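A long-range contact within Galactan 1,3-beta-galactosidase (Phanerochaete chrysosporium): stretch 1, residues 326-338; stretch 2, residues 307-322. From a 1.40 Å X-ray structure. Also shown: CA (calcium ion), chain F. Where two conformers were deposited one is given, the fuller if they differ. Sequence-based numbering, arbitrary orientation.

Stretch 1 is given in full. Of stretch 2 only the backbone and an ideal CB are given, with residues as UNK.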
# COMPACT_ATOMS: atom_id res chain seq x y z
N PHE A 326 20.03 13.30 -3.43
CA PHE A 326 19.29 14.18 -4.33
C PHE A 326 19.69 13.98 -5.78
O PHE A 326 20.88 13.84 -6.09
CB PHE A 326 19.59 15.65 -4.02
CG PHE A 326 19.29 16.06 -2.61
CD1 PHE A 326 18.17 15.61 -1.95
CD2 PHE A 326 20.14 16.95 -1.97
CE1 PHE A 326 17.90 16.02 -0.65
CE2 PHE A 326 19.88 17.35 -0.67
CZ PHE A 326 18.76 16.89 -0.01
N SER A 327 18.71 14.06 -6.67
CA SER A 327 19.00 14.12 -8.09
C SER A 327 19.79 15.40 -8.37
O SER A 327 19.49 16.48 -7.83
CB SER A 327 17.68 14.14 -8.86
OG SER A 327 17.93 14.33 -10.24
N GLY A 328 20.84 15.28 -9.19
CA GLY A 328 21.73 16.38 -9.42
C GLY A 328 22.59 16.74 -8.23
O GLY A 328 23.35 17.71 -8.30
N GLY A 329 22.51 15.98 -7.14
CA GLY A 329 23.27 16.27 -5.95
C GLY A 329 22.80 17.47 -5.17
O GLY A 329 23.47 17.87 -4.22
N LYS A 330 21.65 18.05 -5.54
CA LYS A 330 21.22 19.32 -4.95
C LYS A 330 19.71 19.33 -4.78
O LYS A 330 18.98 18.65 -5.50
CB LYS A 330 21.64 20.51 -5.83
CG LYS A 330 23.15 20.66 -5.96
CD LYS A 330 23.54 21.88 -6.76
CE LYS A 330 25.05 21.95 -6.88
NZ LYS A 330 25.73 21.39 -5.67
N ALA A 331 19.26 20.13 -3.81
CA ALA A 331 17.84 20.35 -3.58
C ALA A 331 17.68 21.80 -3.13
O ALA A 331 18.66 22.50 -2.87
CB ALA A 331 17.28 19.39 -2.52
N VAL A 332 16.43 22.23 -3.00
CA VAL A 332 16.11 23.56 -2.49
C VAL A 332 15.59 23.41 -1.07
O VAL A 332 14.61 22.69 -0.83
CB VAL A 332 15.11 24.30 -3.38
CG1 VAL A 332 14.70 25.62 -2.73
CG2 VAL A 332 15.72 24.55 -4.75
N GLY A 333 16.28 24.05 -0.12
CA GLY A 333 15.88 24.07 1.26
C GLY A 333 15.37 25.44 1.69
O GLY A 333 15.30 26.38 0.91
N TYR A 334 15.01 25.52 2.96
CA TYR A 334 14.44 26.74 3.53
C TYR A 334 13.25 27.23 2.70
O TYR A 334 13.08 28.43 2.44
CB TYR A 334 15.52 27.80 3.79
CG TYR A 334 16.58 27.32 4.77
CD1 TYR A 334 17.56 26.40 4.38
CD2 TYR A 334 16.58 27.74 6.09
CE1 TYR A 334 18.51 25.94 5.27
CE2 TYR A 334 17.54 27.29 6.99
CZ TYR A 334 18.50 26.38 6.57
OH TYR A 334 19.45 25.93 7.46
N LEU A 335 12.43 26.28 2.26
CA LEU A 335 11.19 26.57 1.56
C LEU A 335 10.08 26.74 2.58
O LEU A 335 10.04 26.06 3.60
CB LEU A 335 10.81 25.44 0.62
CG LEU A 335 11.59 25.40 -0.68
CD1 LEU A 335 11.24 24.11 -1.45
CD2 LEU A 335 11.35 26.65 -1.54
N GLY A 336 9.15 27.64 2.26
CA GLY A 336 8.20 28.10 3.25
C GLY A 336 8.87 29.09 4.17
O GLY A 336 10.07 29.35 4.08
N HIS A 337 8.07 29.64 5.09
CA HIS A 337 8.58 30.61 6.05
C HIS A 337 9.38 31.69 5.34
O HIS A 337 10.51 32.02 5.72
CB HIS A 337 9.40 29.90 7.13
CG HIS A 337 9.67 30.74 8.34
ND1 HIS A 337 10.69 31.68 8.38
CD2 HIS A 337 9.07 30.78 9.55
CE1 HIS A 337 10.69 32.26 9.56
NE2 HIS A 337 9.72 31.74 10.29
N GLY A 338 8.83 32.20 4.24
CA GLY A 338 9.45 33.27 3.49
C GLY A 338 10.37 32.86 2.35
O GLY A 338 10.97 33.74 1.72
N UNK A 307 12.24 18.22 -13.86
CA UNK A 307 12.75 19.57 -13.64
C UNK A 307 13.39 19.60 -12.26
O UNK A 307 12.71 19.33 -11.26
CB UNK A 307 11.64 20.62 -13.76
N UNK A 308 14.67 19.97 -12.19
CA UNK A 308 15.35 20.06 -10.91
C UNK A 308 14.95 21.33 -10.18
O UNK A 308 14.92 22.41 -10.78
CB UNK A 308 16.87 20.01 -11.10
N UNK A 309 14.64 21.21 -8.89
CA UNK A 309 14.26 22.38 -8.11
C UNK A 309 15.38 23.41 -8.09
O UNK A 309 15.12 24.63 -8.13
CB UNK A 309 13.89 21.97 -6.68
N UNK A 310 16.64 22.96 -8.04
CA UNK A 310 17.77 23.87 -7.93
C UNK A 310 17.99 24.68 -9.20
O UNK A 310 18.72 25.67 -9.16
CB UNK A 310 19.04 23.09 -7.59
N UNK A 311 17.38 24.28 -10.32
CA UNK A 311 17.41 25.08 -11.53
C UNK A 311 16.27 26.08 -11.60
O UNK A 311 16.21 26.86 -12.56
CB UNK A 311 17.37 24.17 -12.76
N UNK A 312 15.38 26.08 -10.61
CA UNK A 312 14.31 27.04 -10.56
C UNK A 312 14.77 28.37 -10.01
O UNK A 312 15.92 28.56 -9.62
CB UNK A 312 13.15 26.50 -9.72
N UNK A 313 13.83 29.31 -9.96
CA UNK A 313 14.10 30.67 -9.51
C UNK A 313 13.70 30.76 -8.04
O UNK A 313 12.51 30.67 -7.70
CB UNK A 313 13.35 31.70 -10.36
N UNK A 314 14.69 30.94 -7.18
CA UNK A 314 14.43 31.05 -5.75
C UNK A 314 14.02 32.46 -5.39
O UNK A 314 14.52 33.43 -5.97
CB UNK A 314 15.66 30.64 -4.94
N UNK A 315 13.10 32.58 -4.44
CA UNK A 315 12.71 33.87 -3.91
C UNK A 315 12.79 33.87 -2.39
O UNK A 315 12.58 32.84 -1.73
CB UNK A 315 11.30 34.23 -4.37
N UNK A 316 13.12 35.03 -1.85
CA UNK A 316 13.19 35.15 -0.40
C UNK A 316 14.35 34.34 0.15
O UNK A 316 15.46 34.34 -0.39
CB UNK A 316 11.88 34.70 0.24
N UNK A 317 14.07 33.59 1.22
CA UNK A 317 15.12 32.98 2.03
C UNK A 317 15.44 31.54 1.65
O UNK A 317 16.15 30.86 2.41
CB UNK A 317 14.72 33.03 3.51
N UNK A 318 14.95 31.04 0.52
CA UNK A 318 15.27 29.67 0.15
C UNK A 318 16.72 29.56 -0.35
O UNK A 318 17.32 30.54 -0.81
CB UNK A 318 14.30 29.17 -0.92
N UNK A 319 17.28 28.35 -0.24
CA UNK A 319 18.70 28.13 -0.51
C UNK A 319 18.91 26.79 -1.20
O UNK A 319 17.98 25.98 -1.32
CB UNK A 319 19.51 28.19 0.79
N UNK A 320 20.14 26.57 -1.68
CA UNK A 320 20.52 25.32 -2.34
C UNK A 320 21.28 24.44 -1.36
O UNK A 320 22.30 24.85 -0.79
CB UNK A 320 21.37 25.59 -3.59
N UNK A 321 20.80 23.21 -1.18
CA UNK A 321 21.42 22.21 -0.33
C UNK A 321 22.07 21.15 -1.19
O UNK A 321 21.61 20.85 -2.29
CB UNK A 321 20.40 21.58 0.62
N UNK A 322 23.14 20.56 -0.68
CA UNK A 322 23.85 19.48 -1.35
C UNK A 322 23.66 18.18 -0.58
O UNK A 322 23.65 18.17 0.65
CB UNK A 322 25.34 19.81 -1.49
CA CA F . 17.79 18.11 -7.45

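Position 307 lies out of reach of stretch 1; it is Tyr 307.

At 308 the CA-to-CB bond points toward stretch 1, where the calcium ion and the carbonyl and hydroxyl of Ser 327 lie within reach of a long side chain, a site that suits an acidic residue. Glu 308 occupies it: OE1 binds the calcium at 2.3 Å, and OE2 accepts a very short hydrogen bond from Ser 327 OG (2.5 Å).

The ideal CB at 309 is already 3.7 Å from Val 332 CG2, so a small apolar residue fits well. Ala 309 makes that contact with its methyl.

Position 310 also points toward stretch 1. The carbonyl oxygens of Ser 327 and Lys 330 converge on the calcium here, and a second carboxylate would add ligands and balance charge. Glu 310 binds it through both oxygens, the ion lying 2.5 Å from OE1 and 2.6 Å from OE2.

Positions 311, 312 and 313 have no contact with stretch 1. At 312 an ideal CB would lie 3.1 Å from Ala 309 O, a crowded approach that favours glycine; the residues are Asn 311, Gly 312 and Gln 313.

Position 314 points sideways, and a long chain could graze Val 332. Arg 314 does so, with CD 4.3 Å from Val 332 CG1. Little constrains 315, which is Gly 315.

At 316 phi is positive and an ideal CB would clash with Gly 338 O at 2.0 Å; both call for glycine, and Gly 316 is found.

Position 317 points sideways near several carbonyls, so a small polar residue could serve. Ser 317 OG shares one water with Tyr 334 O and another with His 337 O, while its backbone N donates to Gly 338 O (3.1 Å).

At 318 the ideal CB sits 3.5 Å from Gly 333 O, favouring something small. Ser 318 fills it, its CB 3.9 Å from Leu 335 CD2 and 4.0 Å from Val 332 CG1.

From 319 the chain pairs antiparallel with 330-333. Positions 319 and 321 share a face with Ala 331, and the bare Gly 333 leaves space there. A beta-branched or small polar residue suits 319; Thr 319 places OG1 3.2 Å from Tyr 334 CD1. At 321 a larger apolar chain can use that space: Leu 321 CD1 packs 3.8 Å from Gly 333 CA.

Position 320 shares the other face with Val 332, inviting an aliphatic residue. Ile 320 CD1 meets Val 332 CG2 at 3.9 Å.

At 322, beside Lys 330, polar or acidic residues would do; Ser 322 OG lies 3.4 Å from Lys 330 NZ.

Stretch 2 (307-322) YEAENGQRGGSSTILS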
# COMPACT_ATOMS: atom_id res chain seq x y z
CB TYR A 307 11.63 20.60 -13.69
CG TYR A 307 10.87 20.64 -15.01
CD1 TYR A 307 9.82 19.77 -15.25
CD2 TYR A 307 11.21 21.56 -16.00
CE1 TYR A 307 9.12 19.81 -16.45
CE2 TYR A 307 10.52 21.60 -17.20
CZ TYR A 307 9.48 20.72 -17.42
OH TYR A 307 8.79 20.76 -18.62
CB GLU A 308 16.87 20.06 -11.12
CG GLU A 308 17.42 18.78 -11.75
CD GLU A 308 17.29 17.55 -10.87
OE1 GLU A 308 17.18 17.68 -9.63
OE2 GLU A 308 17.30 16.44 -11.42
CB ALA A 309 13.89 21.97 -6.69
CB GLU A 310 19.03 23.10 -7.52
CG GLU A 310 19.47 22.01 -8.49
CD GLU A 310 18.85 20.65 -8.20
OE1 GLU A 310 17.77 20.58 -7.56
OE2 GLU A 310 19.48 19.65 -8.60
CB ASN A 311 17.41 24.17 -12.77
CG ASN A 311 18.68 23.37 -12.90
OD1 ASN A 311 19.73 23.78 -12.41
ND2 ASN A 311 18.59 22.22 -13.55
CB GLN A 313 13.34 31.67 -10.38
CG GLN A 313 13.96 31.90 -11.77
CD GLN A 313 14.28 30.61 -12.54
OE1 GLN A 313 13.38 29.96 -13.08
NE2 GLN A 313 15.56 30.25 -12.58
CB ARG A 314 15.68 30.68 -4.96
CG ARG A 314 15.94 29.19 -4.94
CD ARG A 314 17.21 28.85 -4.18
NE ARG A 314 18.39 29.30 -4.90
CZ ARG A 314 19.26 30.19 -4.44
NH1 ARG A 314 19.10 30.71 -3.23
NH2 ARG A 314 20.30 30.54 -5.17
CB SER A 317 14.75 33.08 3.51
OG SER A 317 13.36 32.89 3.71
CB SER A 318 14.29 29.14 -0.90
OG SER A 318 14.30 29.96 -2.06
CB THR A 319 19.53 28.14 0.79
OG1 THR A 319 19.12 27.04 1.61
CG2 THR A 319 19.36 29.44 1.57
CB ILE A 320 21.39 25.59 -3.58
CG1 ILE A 320 20.64 26.47 -4.59
CG2 ILE A 320 21.82 24.26 -4.20
CD1 ILE A 320 19.36 25.86 -5.07
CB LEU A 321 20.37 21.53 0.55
CG LEU A 321 19.54 22.49 1.39
CD1 LEU A 321 18.62 21.74 2.34
CD2 LEU A 321 20.45 23.45 2.15
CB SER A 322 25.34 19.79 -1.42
OG SER A 322 25.58 20.84 -2.35
O HOH W 1 12.76 30.35 4.30
O HOH W 2 12.44 34.62 5.57
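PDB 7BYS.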